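PDB 5MMD: metallo-beta-lactamase 1 from Acinetobacter baumannii, which probably hydrolyses the beta-lactam ring of antibiotics to a substituted beta-amino acid with the help of bound zinc ions, conferring resistance. Local coordinates for residues D49-V61 and T84-T96. Sequence-based numbering, arbitrary orientation.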
loop_
_atom_site.group_PDB
_atom_site.type_symbol
_atom_site.label_atom_id
_atom_site.label_comp_id
_atom_site.label_asym_id
_atom_site.label_seq_id
_atom_site.Cartn_x
_atom_site.Cartn_y
_atom_site.Cartn_z
ATOM N N ASP A 49 -0.685 2.909 -4.025
ATOM C CA ASP A 49 0.789 2.945 -3.852
ATOM C C ASP A 49 1.500 3.041 -5.185
ATOM O O ASP A 49 1.149 2.348 -6.144
ATOM C CB ASP A 49 1.271 1.753 -3.034
ATOM C CG ASP A 49 1.010 1.958 -1.571
ATOM O OD1 ASP A 49 0.755 3.120 -1.222
ATOM O OD2 ASP A 49 1.012 0.996 -0.788
ATOM N N THR A 50 2.452 3.975 -5.277
ATOM C CA THR A 50 3.210 4.083 -6.492
ATOM C C THR A 50 4.200 2.923 -6.582
ATOM O O THR A 50 4.504 2.268 -5.599
ATOM C CB THR A 50 4.008 5.402 -6.599
ATOM O OG1 THR A 50 5.172 5.322 -5.745
ATOM C CG2 THR A 50 3.170 6.615 -6.213
ATOM N N PRO A 51 4.671 2.655 -7.786
ATOM C CA PRO A 51 5.830 1.766 -7.947
ATOM C C PRO A 51 7.074 2.373 -7.272
ATOM O O PRO A 51 7.059 3.535 -6.874
ATOM C CB PRO A 51 5.975 1.673 -9.471
ATOM C CG PRO A 51 4.571 1.768 -9.975
ATOM C CD PRO A 51 3.961 2.858 -9.056
ATOM N N TRP A 52 8.134 1.585 -7.163
ATOM C CA TRP A 52 9.356 1.958 -6.482
ATOM C C TRP A 52 10.274 2.869 -7.273
ATOM O O TRP A 52 11.411 3.069 -6.867
ATOM C CB TRP A 52 10.155 0.699 -6.132
ATOM C CG TRP A 52 10.882 0.706 -4.838
ATOM C CD1 TRP A 52 11.457 1.765 -4.199
ATOM C CD2 TRP A 52 11.130 -0.438 -4.018
ATOM N NE1 TRP A 52 12.060 1.348 -3.030
ATOM C CE2 TRP A 52 11.856 0.000 -2.885
ATOM C CE3 TRP A 52 10.811 -1.795 -4.138
ATOM C CZ2 TRP A 52 12.282 -0.878 -1.873
ATOM C CZ3 TRP A 52 11.200 -2.659 -3.133
ATOM C CH2 TRP A 52 11.929 -2.194 -1.998
ATOM N N SER A 53 9.824 3.412 -8.396
ATOM C CA SER A 53 10.674 4.304 -9.198
ATOM C C SER A 53 9.847 5.216 -10.093
ATOM O O SER A 53 8.685 4.901 -10.428
ATOM C CB SER A 53 11.665 3.503 -10.057
ATOM O OG SER A 53 11.035 2.868 -11.175
ATOM N N GLU A 54 10.438 6.353 -10.448
ATOM C CA GLU A 54 9.825 7.284 -11.391
ATOM C C GLU A 54 9.567 6.584 -12.719
ATOM O O GLU A 54 8.465 6.673 -13.293
ATOM C CB GLU A 54 10.731 8.489 -11.577
ATOM C CG GLU A 54 10.233 9.507 -12.545
ATOM C CD GLU A 54 11.085 10.757 -12.546
ATOM O OE1 GLU A 54 11.316 11.346 -11.462
ATOM O OE2 GLU A 54 11.520 11.134 -13.652
ATOM N N SER A 55 10.591 5.881 -13.202
ATOM C CA SER A 55 10.477 5.152 -14.462
ATOM C C SER A 55 9.263 4.228 -14.443
ATOM O O SER A 55 8.440 4.253 -15.361
ATOM C CB SER A 55 11.736 4.324 -14.737
ATOM O OG SER A 55 11.595 3.600 -15.965
ATOM N N ASP A 56 9.165 3.394 -13.410
ATOM C CA ASP A 56 8.089 2.413 -13.373
ATOM C C ASP A 56 6.723 3.067 -13.085
ATOM O O ASP A 56 5.708 2.521 -13.468
ATOM C CB ASP A 56 8.393 1.313 -12.351
ATOM C CG ASP A 56 9.483 0.373 -12.834
ATOM O OD1 ASP A 56 9.530 0.087 -14.041
ATOM O OD2 ASP A 56 10.316 -0.034 -12.025
ATOM N N THR A 57 6.704 4.219 -12.431
ATOM C CA THR A 57 5.459 4.949 -12.221
ATOM C C THR A 57 4.982 5.430 -13.590
ATOM O O THR A 57 3.836 5.206 -13.948
ATOM C CB THR A 57 5.593 6.130 -11.232
ATOM O OG1 THR A 57 5.912 5.618 -9.935
ATOM C CG2 THR A 57 4.257 6.924 -11.141
ATOM N N GLU A 58 5.872 6.025 -14.389
ATOM C CA GLU A 58 5.496 6.380 -15.763
ATOM C C GLU A 58 5.020 5.160 -16.542
ATOM O O GLU A 58 4.037 5.260 -17.295
ATOM C CB GLU A 58 6.639 7.049 -16.548
ATOM C CG GLU A 58 6.215 7.347 -18.008
ATOM C CD GLU A 58 6.538 6.215 -19.013
ATOM O OE1 GLU A 58 7.387 5.351 -18.689
ATOM O OE2 GLU A 58 5.938 6.163 -20.131
ATOM N N LYS A 59 5.691 4.015 -16.383
ATOM C CA LYS A 59 5.282 2.819 -17.114
ATOM C C LYS A 59 3.881 2.376 -16.728
ATOM O O LYS A 59 3.140 1.846 -17.578
ATOM C CB LYS A 59 6.261 1.647 -16.882
ATOM C CG LYS A 59 7.602 1.840 -17.520
ATOM C CD LYS A 59 8.533 0.644 -17.209
ATOM C CE LYS A 59 9.783 0.662 -18.064
ATOM N NZ LYS A 59 10.701 1.779 -17.722
ATOM N N LEU A 60 3.531 2.564 -15.462
ATOM C CA LEU A 60 2.241 2.133 -14.946
ATOM C C LEU A 60 1.154 3.029 -15.509
ATOM O O LEU A 60 0.118 2.558 -15.977
ATOM C CB LEU A 60 2.241 2.146 -13.417
ATOM C CG LEU A 60 0.939 1.680 -12.744
ATOM C CD1 LEU A 60 0.603 0.213 -12.992
ATOM C CD2 LEU A 60 0.988 2.029 -11.218
ATOM N N VAL A 61 1.433 4.316 -15.520
ATOM C CA VAL A 61 0.490 5.305 -16.004
ATOM C C VAL A 61 0.280 5.108 -17.485
ATOM O O VAL A 61 -0.850 5.201 -17.963
ATOM C CB VAL A 61 0.969 6.746 -15.696
ATOM C CG1 VAL A 61 0.138 7.756 -16.434
ATOM C CG2 VAL A 61 0.858 6.968 -14.214
ATOM N N THR A 84 5.881 5.580 -2.378
ATOM C CA THR A 84 5.821 7.004 -2.666
ATOM C C THR A 84 6.800 7.457 -3.740
ATOM O O THR A 84 6.868 8.641 -4.021
ATOM C CB THR A 84 6.147 7.862 -1.428
ATOM O OG1 THR A 84 7.485 7.563 -0.982
ATOM C CG2 THR A 84 5.115 7.624 -0.299
ATOM N N ALA A 85 7.584 6.557 -4.327
ATOM C CA ALA A 85 8.648 7.024 -5.222
ATOM C C ALA A 85 8.093 7.833 -6.372
ATOM O O ALA A 85 8.775 8.710 -6.896
ATOM C CB ALA A 85 9.513 5.851 -5.779
ATOM N N GLY A 86 6.878 7.526 -6.798
ATOM C CA GLY A 86 6.343 8.164 -7.974
ATOM C C GLY A 86 5.535 9.419 -7.723
ATOM O O GLY A 86 5.045 10.026 -8.681
ATOM N N ILE A 87 5.381 9.807 -6.461
ATOM C CA ILE A 87 4.567 10.982 -6.144
ATOM C C ILE A 87 5.022 12.250 -6.868
ATOM O O ILE A 87 4.182 12.960 -7.420
ATOM C CB ILE A 87 4.518 11.268 -4.664
ATOM C CG1 ILE A 87 3.678 10.187 -3.996
ATOM C CG2 ILE A 87 3.907 12.695 -4.450
ATOM C CD1 ILE A 87 3.535 10.277 -2.548
ATOM N N LYS A 88 6.328 12.508 -6.912
ATOM C CA LYS A 88 6.845 13.667 -7.612
ATOM C C LYS A 88 6.489 13.650 -9.089
ATOM O O LYS A 88 6.038 14.669 -9.637
ATOM C CB LYS A 88 8.367 13.789 -7.466
ATOM C CG LYS A 88 8.942 14.983 -8.247
ATOM C CD LYS A 88 10.453 15.061 -8.221
ATOM C CE LYS A 88 10.960 15.832 -7.018
ATOM N NZ LYS A 88 12.437 16.032 -7.091
ATOM N N TRP A 89 6.687 12.505 -9.740
ATOM C CA TRP A 89 6.402 12.421 -11.160
ATOM C C TRP A 89 4.896 12.651 -11.389
ATOM O O TRP A 89 4.510 13.377 -12.294
ATOM C CB TRP A 89 6.859 11.083 -11.739
ATOM C CG TRP A 89 6.623 10.991 -13.207
ATOM C CD1 TRP A 89 7.459 11.393 -14.219
ATOM C CD2 TRP A 89 5.448 10.497 -13.829
ATOM N NE1 TRP A 89 6.864 11.158 -15.440
ATOM C CE2 TRP A 89 5.630 10.608 -15.226
ATOM C CE3 TRP A 89 4.256 9.994 -13.348
ATOM C CZ2 TRP A 89 4.656 10.226 -16.138
ATOM C CZ3 TRP A 89 3.278 9.602 -14.269
ATOM C CH2 TRP A 89 3.492 9.734 -15.643
ATOM N N LEU A 90 4.063 12.094 -10.527
ATOM C CA LEU A 90 2.621 12.180 -10.702
ATOM C C LEU A 90 2.161 13.627 -10.487
ATOM O O LEU A 90 1.330 14.147 -11.237
ATOM C CB LEU A 90 1.922 11.252 -9.728
ATOM C CG LEU A 90 2.020 9.737 -9.928
ATOM C CD1 LEU A 90 1.473 9.021 -8.689
ATOM C CD2 LEU A 90 1.275 9.332 -11.173
ATOM N N ASN A 91 2.715 14.253 -9.454
ATOM C CA ASN A 91 2.479 15.652 -9.172
ATOM C C ASN A 91 2.786 16.506 -10.381
ATOM O O ASN A 91 2.038 17.418 -10.735
ATOM C CB ASN A 91 3.331 16.106 -8.003
ATOM C CG ASN A 91 2.760 15.697 -6.677
ATOM O OD1 ASN A 91 1.657 15.152 -6.599
ATOM N ND2 ASN A 91 3.508 15.944 -5.619
ATOM N N GLY A 92 3.926 16.213 -10.999
ATOM C CA GLY A 92 4.344 16.910 -12.197
ATOM C C GLY A 92 3.377 16.798 -13.359
ATOM O O GLY A 92 3.352 17.671 -14.222
ATOM N N LYS A 93 2.609 15.714 -13.399
ATOM C CA LYS A 93 1.662 15.465 -14.482
ATOM C C LYS A 93 0.258 15.905 -14.086
ATOM O O LYS A 93 -0.708 15.644 -14.797
ATOM C CB LYS A 93 1.671 13.982 -14.865
ATOM C CG LYS A 93 3.040 13.426 -15.226
ATOM C CD LYS A 93 3.759 14.231 -16.308
ATOM C CE LYS A 93 3.487 13.705 -17.711
ATOM N NZ LYS A 93 4.192 14.547 -18.748
ATOM N N SER A 94 0.184 16.600 -12.953
ATOM C CA SER A 94 -1.067 16.997 -12.306
ATOM C C SER A 94 -2.072 15.845 -12.181
ATOM O O SER A 94 -3.278 16.033 -12.266
ATOM C CB SER A 94 -1.684 18.172 -13.039
ATOM O OG SER A 94 -0.883 19.297 -12.802
ATOM N N ILE A 95 -1.539 14.657 -11.935
ATOM C CA ILE A 95 -2.318 13.547 -11.428
ATOM C C ILE A 95 -2.414 13.653 -9.905
ATOM O O ILE A 95 -1.403 13.550 -9.220
ATOM C CB ILE A 95 -1.666 12.212 -11.793
ATOM C CG1 ILE A 95 -1.574 12.096 -13.320
ATOM C CG2 ILE A 95 -2.436 11.069 -11.201
ATOM C CD1 ILE A 95 -0.696 10.990 -13.780
ATOM N N THR A 96 -3.616 13.830 -9.367
ATOM C CA THR A 96 -3.777 13.988 -7.920
ATOM C C THR A 96 -3.225 12.823 -7.078
ATOM O O THR A 96 -3.607 11.667 -7.228
ATOM C CB THR A 96 -5.250 14.201 -7.555
ATOM O OG1 THR A 96 -5.757 15.258 -8.353
ATOM C CG2 THR A 96 -5.388 14.579 -6.114
#
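In the αβ/βα fold of the class B metallo-beta-lactamases, two helices on the outer face of the N-terminal sheet meet where Trp-89 of helix 87-92 enters helix 54-61 as a knob into the hole formed by Glu-54, Thr-57, Glu-58 and Val-61. The axes of these short segments approach to 9.2 Å and cross at -49°. With CG anti to the backbone N, the indole reaches across to the other helix. There Glu-58 CA lies 4.0 Å from the centroid of the Trp-89 six-membered ring, only 15° off its normal, a CH-pi contact; Lys-93 CG lies over the opposite face, near its border. Val-61 meets the far end of the ring, CG1 at its edge and CG2 obliquely, 3.6 Å from Trp-89 CZ3. Glu-54 lays its aliphatic CG 3.7 Å from Trp-89 CD1, while its chain, extended beyond CG, carries the carboxylate onward; Glu-54 is exposed. Deeper, toward strand 70-75, Leu-90 CD1 packs on Thr-50 CG2, and CD2 lies against Thr-57 CG2 and Val-61 CG2.

At the helix starts the backbones close in. Thr-57 OG1 stands 3.2 Å from Gly-86 CA, an approach that the lack of a side chain at Gly-86 permits; that hydroxyl donates back to Ser-53 O, which also takes Thr-57 N from the other face of its carbonyl plane. Thr-50 OG1, placed between its own N and carbonyl carbon, accepts from Gly-86 N at 3.0 Å, nearly straight at 166°. The methyl of Ala-85 is small enough to rest on the Trp-52 carbonyl.

The Thr-50 hydroxyl thus takes Gly-86 N across the contact, while its own proton goes to neighbouring Pro-51 O and fixes its rotation. Adjoining Trp-52 packs near the zinc ligands Asp-82 and His-201, and the indole of Trp-89, wedged against aliphatic parts of helix 54-61, joins the two helices.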